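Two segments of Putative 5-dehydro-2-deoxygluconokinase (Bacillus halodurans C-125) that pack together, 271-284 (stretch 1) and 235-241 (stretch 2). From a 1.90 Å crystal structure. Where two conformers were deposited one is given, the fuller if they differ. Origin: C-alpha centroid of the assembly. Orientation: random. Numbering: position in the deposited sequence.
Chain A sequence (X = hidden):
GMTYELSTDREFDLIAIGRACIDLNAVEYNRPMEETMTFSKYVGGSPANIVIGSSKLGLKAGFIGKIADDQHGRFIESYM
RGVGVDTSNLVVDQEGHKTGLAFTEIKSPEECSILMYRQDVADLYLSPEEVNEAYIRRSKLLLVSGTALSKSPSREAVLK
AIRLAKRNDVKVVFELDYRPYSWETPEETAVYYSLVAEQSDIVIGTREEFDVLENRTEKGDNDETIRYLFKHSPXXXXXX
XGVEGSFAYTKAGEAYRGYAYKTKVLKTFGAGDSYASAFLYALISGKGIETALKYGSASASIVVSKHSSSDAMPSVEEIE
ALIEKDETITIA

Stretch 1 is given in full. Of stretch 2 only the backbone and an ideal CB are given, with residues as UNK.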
ATOM      1  N   ALA A 271     -20.937  -3.364 -26.840  1.00 36.72           N
ATOM      2  CA  ALA A 271     -20.862  -3.516 -28.293  1.00 37.12           C
ATOM      3  C   ALA A 271     -19.732  -4.467 -28.651  1.00 34.31           C
ATOM      4  O   ALA A 271     -19.896  -5.368 -29.472  1.00 33.34           O
ATOM      5  CB  ALA A 271     -20.647  -2.134 -28.994  1.00 36.75           C
ATOM      6  N   GLY A 272     -18.573  -4.253 -28.046  1.00 34.91           N
ATOM      7  CA  GLY A 272     -17.364  -5.010 -28.412  1.00 35.08           C
ATOM      8  C   GLY A 272     -17.395  -6.461 -27.980  1.00 33.89           C
ATOM      9  O   GLY A 272     -16.809  -7.332 -28.630  1.00 29.84           O
ATOM     10  N   ASP A 273     -18.065  -6.723 -26.865  1.00 29.64           N
ATOM     11  CA  ASP A 273     -18.144  -8.098 -26.359  1.00 31.07           C
ATOM     12  C   ASP A 273     -19.145  -8.923 -27.155  1.00 29.10           C
ATOM     13  O   ASP A 273     -18.945 -10.129 -27.374  1.00 29.67           O
ATOM     14  CB  ASP A 273     -18.510  -8.055 -24.891  1.00 31.00           C
ATOM     15  CG  ASP A 273     -17.474  -7.338 -24.062  1.00 33.57           C
ATOM     16  OD1 ASP A 273     -16.246  -7.427 -24.363  1.00 33.60           O
ATOM     17  OD2 ASP A 273     -17.878  -6.734 -23.048  1.00 31.72           O
ATOM     18  N   SER A 274     -20.225  -8.262 -27.581  1.00 29.94           N
ATOM     19  CA  SER A 274     -21.195  -8.836 -28.518  1.00 31.14           C
ATOM     20  C   SER A 274     -20.537  -9.114 -29.875  1.00 28.04           C
ATOM     21  O   SER A 274     -20.746 -10.191 -30.470  1.00 24.72           O
ATOM     22  CB  SER A 274     -22.406  -7.914 -28.697  1.00 34.71           C
ATOM     23  OG  SER A 274     -23.406  -8.236 -27.750  1.00 45.92           O
ATOM     24  N   TYR A 275     -19.714  -8.172 -30.339  1.00 26.15           N
ATOM     25  CA  TYR A 275     -18.966  -8.369 -31.571  1.00 28.39           C
ATOM     26  C   TYR A 275     -18.086  -9.630 -31.499  1.00 28.02           C
ATOM     27  O   TYR A 275     -18.137 -10.471 -32.383  1.00 26.78           O
ATOM     28  CB  TYR A 275     -18.169  -7.106 -31.915  1.00 30.36           C
ATOM     29  CG  TYR A 275     -17.474  -7.167 -33.248  1.00 26.63           C
ATOM     30  CD1 TYR A 275     -16.361  -7.981 -33.434  1.00 29.43           C
ATOM     31  CD2 TYR A 275     -17.932  -6.414 -34.338  1.00 29.35           C
ATOM     32  CE1 TYR A 275     -15.718  -8.054 -34.676  1.00 26.77           C
ATOM     33  CE2 TYR A 275     -17.285  -6.466 -35.567  1.00 28.79           C
ATOM     34  CZ  TYR A 275     -16.192  -7.279 -35.731  1.00 28.45           C
ATOM     35  OH  TYR A 275     -15.557  -7.328 -36.943  1.00 31.17           O
ATOM     36  N   ALA A 276     -17.326  -9.780 -30.416  1.00 27.39           N
ATOM     37  CA  ALA A 276     -16.370 -10.879 -30.285  1.00 26.04           C
ATOM     38  C   ALA A 276     -17.098 -12.201 -30.186  1.00 26.32           C
ATOM     39  O   ALA A 276     -16.692 -13.164 -30.831  1.00 26.80           O
ATOM     40  CB  ALA A 276     -15.473 -10.683 -29.060  1.00 26.47           C
ATOM     41  N   SER A 277     -18.144 -12.263 -29.370  1.00 27.98           N
ATOM     42  CA  SER A 277     -18.873 -13.537 -29.187  1.00 28.32           C
ATOM     43  C   SER A 277     -19.498 -14.008 -30.504  1.00 28.47           C
ATOM     44  O   SER A 277     -19.347 -15.158 -30.886  1.00 28.59           O
ATOM     45  CB  SER A 277     -19.912 -13.425 -28.065  1.00 28.69           C
ATOM     46  OG  SER A 277     -20.752 -12.323 -28.182  1.00 33.07           O
ATOM     47  N   ALA A 278     -20.158 -13.097 -31.225  1.00 28.38           N
ATOM     48  CA  ALA A 278     -20.825 -13.463 -32.488  1.00 27.96           C
ATOM     49  C   ALA A 278     -19.811 -13.734 -33.612  1.00 26.33           C
ATOM     50  O   ALA A 278     -20.022 -14.621 -34.443  1.00 25.12           O
ATOM     51  CB  ALA A 278     -21.855 -12.393 -32.910  1.00 27.11           C
ATOM     52  N   PHE A 279     -18.729 -12.960 -33.664  1.00 25.78           N
ATOM     53  CA  PHE A 279     -17.664 -13.213 -34.626  1.00 25.38           C
ATOM     54  C   PHE A 279     -17.057 -14.602 -34.397  1.00 23.63           C
ATOM     55  O   PHE A 279     -16.937 -15.415 -35.329  1.00 25.76           O
ATOM     56  CB  PHE A 279     -16.579 -12.139 -34.514  1.00 23.05           C
ATOM     57  CG  PHE A 279     -15.393 -12.378 -35.408  1.00 27.61           C
ATOM     58  CD1 PHE A 279     -15.359 -11.902 -36.714  1.00 25.91           C
ATOM     59  CD2 PHE A 279     -14.299 -13.042 -34.938  1.00 23.32           C
ATOM     60  CE1 PHE A 279     -14.252 -12.146 -37.544  1.00 28.67           C
ATOM     61  CE2 PHE A 279     -13.193 -13.281 -35.744  1.00 32.51           C
ATOM     62  CZ  PHE A 279     -13.175 -12.839 -37.056  1.00 29.64           C
ATOM     63  N   LEU A 280     -16.749 -14.918 -33.137  1.00 28.15           N
ATOM     64  CA  LEU A 280     -16.195 -16.234 -32.844  1.00 26.20           C
ATOM     65  C   LEU A 280     -17.194 -17.347 -33.079  1.00 28.93           C
ATOM     66  O   LEU A 280     -16.843 -18.405 -33.579  1.00 29.27           O
ATOM     67  CB  LEU A 280     -15.664 -16.319 -31.423  1.00 29.21           C
ATOM     68  CG  LEU A 280     -14.461 -15.395 -31.138  1.00 29.40           C
ATOM     69  CD1 LEU A 280     -14.171 -15.320 -29.598  1.00 32.14           C
ATOM     70  CD2 LEU A 280     -13.262 -15.884 -31.953  1.00 27.84           C
ATOM     71  N   TYR A 281     -18.440 -17.138 -32.689  1.00 27.22           N
ATOM     72  CA  TYR A 281     -19.470 -18.118 -33.042  1.00 28.24           C
ATOM     73  C   TYR A 281     -19.472 -18.436 -34.529  1.00 28.48           C
ATOM     74  O   TYR A 281     -19.526 -19.613 -34.937  1.00 26.02           O
ATOM     75  CB  TYR A 281     -20.847 -17.626 -32.614  1.00 29.00           C
ATOM     76  CG  TYR A 281     -21.985 -18.384 -33.243  1.00 29.81           C
ATOM     77  CD1 TYR A 281     -22.499 -19.525 -32.639  1.00 32.76           C
ATOM     78  CD2 TYR A 281     -22.565 -17.945 -34.423  1.00 30.34           C
ATOM     79  CE1 TYR A 281     -23.585 -20.232 -33.220  1.00 32.11           C
ATOM     80  CE2 TYR A 281     -23.615 -18.659 -35.035  1.00 33.25           C
ATOM     81  CZ  TYR A 281     -24.133 -19.782 -34.400  1.00 34.66           C
ATOM     82  OH  TYR A 281     -25.174 -20.460 -34.971  1.00 38.52           O
ATOM     83  N   ALA A 282     -19.435 -17.397 -35.363  1.00 26.69           N
ATOM     84  CA  ALA A 282     -19.459 -17.621 -36.807  1.00 28.22           C
ATOM     85  C   ALA A 282     -18.252 -18.399 -37.297  1.00 26.88           C
ATOM     86  O   ALA A 282     -18.372 -19.294 -38.164  1.00 27.47           O
ATOM     87  CB  ALA A 282     -19.591 -16.273 -37.573  1.00 28.72           C
ATOM     88  N   LEU A 283     -17.061 -18.027 -36.809  1.00 26.03           N
ATOM     89  CA  LEU A 283     -15.813 -18.706 -37.157  0.50 27.56           C
ATOM     90  C   LEU A 283     -15.840 -20.200 -36.778  1.00 28.33           C
ATOM     91  O   LEU A 283     -15.532 -21.054 -37.594  1.00 31.61           O
ATOM     92  CB  LEU A 283     -14.637 -18.006 -36.466  0.50 28.71           C
ATOM     93  CG  LEU A 283     -13.275 -18.047 -37.143  0.50 26.58           C
ATOM     94  CD1 LEU A 283     -13.320 -17.340 -38.508  0.50 30.74           C
ATOM     95  CD2 LEU A 283     -12.282 -17.392 -36.229  0.50 26.76           C
ATOM     96  N   ILE A 284     -16.186 -20.476 -35.527  1.00 30.27           N
ATOM     97  CA  ILE A 284     -16.322 -21.850 -34.951  1.00 29.54           C
ATOM     98  C   ILE A 284     -17.350 -22.671 -35.726  1.00 30.82           C
ATOM     99  O   ILE A 284     -17.154 -23.868 -35.896  1.00 30.10           O
ATOM    100  CB  ILE A 284     -16.761 -21.783 -33.445  1.00 31.11           C
ATOM    101  CG1 ILE A 284     -15.578 -21.360 -32.577  1.00 37.57           C
ATOM    102  CG2 ILE A 284     -17.275 -23.130 -32.919  1.00 36.44           C
ATOM    103  CD1 ILE A 284     -15.998 -20.871 -31.237  1.00 35.79           C
ATOM    104  N   UNK A 235      -2.293 -15.478 -36.886  1.00 29.53           N
ATOM    105  CA  UNK A 235      -2.745 -15.922 -38.226  1.00 28.85           C
ATOM    106  C   UNK A 235      -3.959 -15.119 -38.703  1.00 26.29           C
ATOM    107  O   UNK A 235      -4.259 -15.107 -39.870  1.00 27.27           O
ATOM    108  CB  UNK A 235      -3.091 -17.412 -38.204  1.00 28.85           C
ATOM    109  N   UNK A 236      -4.595 -14.378 -37.790  1.00 25.96           N
ATOM    110  CA  UNK A 236      -5.801 -13.598 -38.063  1.00 25.94           C
ATOM    111  C   UNK A 236      -5.844 -12.376 -37.198  1.00 26.66           C
ATOM    112  O   UNK A 236      -5.742 -12.485 -35.973  1.00 25.16           O
ATOM    113  CB  UNK A 236      -7.061 -14.438 -37.845  1.00 25.94           C
ATOM    114  N   UNK A 237      -6.003 -11.209 -37.822  1.00 24.78           N
ATOM    115  CA  UNK A 237      -6.045  -9.960 -37.084  1.00 25.15           C
ATOM    116  C   UNK A 237      -7.286  -9.220 -37.527  1.00 28.97           C
ATOM    117  O   UNK A 237      -7.517  -9.034 -38.742  1.00 26.04           O
ATOM    118  CB  UNK A 237      -4.783  -9.123 -37.306  1.00 25.15           C
ATOM    119  N   UNK A 238      -8.115  -8.855 -36.559  1.00 25.40           N
ATOM    120  CA  UNK A 238      -9.363  -8.131 -36.838  1.00 25.06           C
ATOM    121  C   UNK A 238      -9.293  -6.722 -36.268  1.00 26.76           C
ATOM    122  O   UNK A 238      -9.108  -6.540 -35.068  1.00 25.00           O
ATOM    123  CB  UNK A 238     -10.566  -8.877 -36.257  1.00 25.06           C
ATOM    124  N   UNK A 239      -9.382  -5.713 -37.126  1.00 24.74           N
ATOM    125  CA  UNK A 239      -9.215  -4.327 -36.701  1.00 25.32           C
ATOM    126  C   UNK A 239     -10.540  -3.601 -36.973  1.00 26.80           C
ATOM    127  O   UNK A 239     -10.994  -3.548 -38.120  1.00 26.00           O
ATOM    128  CB  UNK A 239      -8.047  -3.655 -37.427  1.00 25.32           C
ATOM    129  N   UNK A 240     -11.163  -3.087 -35.914  1.00 25.47           N
ATOM    130  CA  UNK A 240     -12.494  -2.462 -35.993  1.00 26.02           C
ATOM    131  C   UNK A 240     -12.405  -0.948 -36.005  1.00 27.08           C
ATOM    132  O   UNK A 240     -11.622  -0.328 -35.254  1.00 28.59           O
ATOM    133  CB  UNK A 240     -13.367  -2.914 -34.820  1.00 26.02           C
ATOM    134  N   UNK A 241     -13.209  -0.349 -36.868  1.00 26.68           N
ATOM    135  CA  UNK A 241     -13.206   1.097 -37.074  1.00 24.56           C
ATOM    136  C   UNK A 241     -14.608   1.717 -36.913  1.00 28.02           C
ATOM    137  O   UNK A 241     -14.953   2.719 -37.568  1.00 27.50           O
ATOM    138  CB  UNK A 241     -12.655   1.416 -38.465  1.00 24.56           C
TER

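Stretch 1 is a continuous helix from Ala271 to Ile284, and positions 236 to 240 of stretch 2 form a strand running past it at 146° between N-to-C directions, with the two axes 12.0 Å apart at their closest. At that spacing backbones cannot touch, so side chains must fill the gap. Tyr275, Phe279 and Leu283, roughly one helical turn apart, turn their CA-to-CB bonds toward the strand and supply most of what the strand's helix-facing positions meet.

Position 235 precedes the strand, with phi/psi of -108/-14, and its ideal CB has no atom of stretch 1 within 5.5 Å. Nothing here selects a side chain; a polar one would be as acceptable as any. The residue is Glu235, which does not contact the helix and is hydrogen-bonded through OE2 elsewhere in the structure.

Position 236 has extended angles (-149/126) and a CB pointing toward the helix, yet nothing of stretch 1 lies within 5.5 Å of that CB. The nearest groups in its direction are the CZ end of Phe279 and the CD2 methyl of Leu283, both apolar, so a medium or long hydrophobic chain such as leucine, methionine or isoleucine would suit. It is Leu236, in the t, p rotamer. Its CD2 reaches 4.1 Å from Phe279 CZ, at the ring edge near its plane, and the same Leu236 CD2 is 4.1 Å from Leu283 CD2.

Position 237 is also extended, but its CB is out of reach of the helix, so stretch 1 sets no preference. Ile237 occupies it, a beta-branched residue at home in a strand.

At 238 the CB again points toward the helix and lies much closer in: the ideal CB is 4.8 Å from Phe279 CZ and 5.3 Å from Tyr275 OH. A short apolar side chain could bridge the two rings, with valine, isoleucine or perhaps threonine as candidates. The deposited residue is Val238 (chi1 179°, t). Its CG2 packs 3.5 Å from Phe279 CZ, the shortest contact between the stretches, while CG1 lies 3.8 Å from Tyr275 OH.

Position 239 directs its CB away from the helix, and stretch 1 sets no preference, though the extended angles (-117/119) suit a beta-branched residue. Ile239 makes no contact with stretch 1.

Position 240 points toward the helix, with its ideal CB 5.3 Å from Tyr275 CZ. Beyond lie the Tyr275 ring and, farther on, the backbone of Gly272, with its carbonyl O. A long chain is favoured, aliphatic enough to cross the ring and perhaps polar at its tip: lysine, arginine, glutamine or methionine. Lys240 fits this description. Its CD sits 3.8 Å from the centroid of the Tyr275 ring, 9° off the normal, a CH-pi contact over the face. Lys240 NZ, 5.2 Å from the centroid of the Tyr275 ring and 29° off its normal, adds at most a weak cation-pi attraction. Instead, Lys240 NZ donates to water 1 at 2.7 Å, and that water donates to Gly272 O, also at 2.7 Å.

Position 241 leaves the strand, and with nothing of stretch 1 within 5.5 Å of its ideal CB, many side chains would do; the residue is His241, which does not touch the helix.

Stretch 2 235-241: ELIVIKH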
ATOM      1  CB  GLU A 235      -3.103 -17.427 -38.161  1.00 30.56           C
ATOM      2  CG  GLU A 235      -4.429 -17.693 -37.417  1.00 42.30           C
ATOM      3  CD  GLU A 235      -4.676 -19.169 -36.970  1.00 43.87           C
ATOM      4  OE1 GLU A 235      -3.774 -20.005 -37.178  1.00 55.04           O
ATOM      5  OE2 GLU A 235      -5.804 -19.465 -36.450  1.00 48.63           O
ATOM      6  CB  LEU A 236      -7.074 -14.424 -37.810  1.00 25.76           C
ATOM      7  CG  LEU A 236      -8.442 -13.750 -38.053  1.00 24.63           C
ATOM      8  CD1 LEU A 236      -8.681 -13.294 -39.550  1.00 27.40           C
ATOM      9  CD2 LEU A 236      -9.534 -14.682 -37.595  1.00 27.22           C
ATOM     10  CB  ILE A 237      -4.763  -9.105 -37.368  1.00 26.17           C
ATOM     11  CG1 ILE A 237      -3.506  -9.878 -36.969  1.00 26.30           C
ATOM     12  CG2 ILE A 237      -4.836  -7.710 -36.723  1.00 26.63           C
ATOM     13  CD1 ILE A 237      -2.193  -9.298 -37.466  1.00 26.92           C
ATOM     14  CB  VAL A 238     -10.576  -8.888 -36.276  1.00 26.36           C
ATOM     15  CG1 VAL A 238     -11.854  -8.091 -36.551  1.00 25.52           C
ATOM     16  CG2 VAL A 238     -10.644 -10.364 -36.863  1.00 25.11           C
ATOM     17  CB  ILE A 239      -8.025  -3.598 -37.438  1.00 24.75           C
ATOM     18  CG1 ILE A 239      -6.723  -4.455 -37.377  1.00 27.39           C
ATOM     19  CG2 ILE A 239      -7.822  -2.148 -36.890  1.00 24.75           C
ATOM     20  CD1 ILE A 239      -5.469  -3.834 -38.004  1.00 26.83           C
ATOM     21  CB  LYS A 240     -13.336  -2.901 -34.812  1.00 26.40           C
ATOM     22  CG  LYS A 240     -13.391  -4.434 -34.654  1.00 26.51           C
ATOM     23  CD  LYS A 240     -14.108  -4.794 -33.390  1.00 29.43           C
ATOM     24  CE  LYS A 240     -13.262  -4.653 -32.157  1.00 33.54           C
ATOM     25  NZ  LYS A 240     -14.120  -4.687 -30.909  1.00 34.34           N
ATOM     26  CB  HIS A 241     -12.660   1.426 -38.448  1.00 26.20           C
ATOM     27  CG  HIS A 241     -11.246   0.976 -38.694  1.00 26.52           C
ATOM     28  ND1 HIS A 241     -10.194   1.864 -38.723  1.00 27.58           N
ATOM     29  CD2 HIS A 241     -10.711  -0.246 -38.928  1.00 27.88           C
ATOM     30  CE1 HIS A 241      -9.075   1.211 -38.982  1.00 31.02           C
ATOM     31  NE2 HIS A 241      -9.359  -0.070 -39.129  1.00 27.24           N
TER
HETATM   32  O   HOH W   1     -14.559  -7.252 -30.137  1.00 24.07           O
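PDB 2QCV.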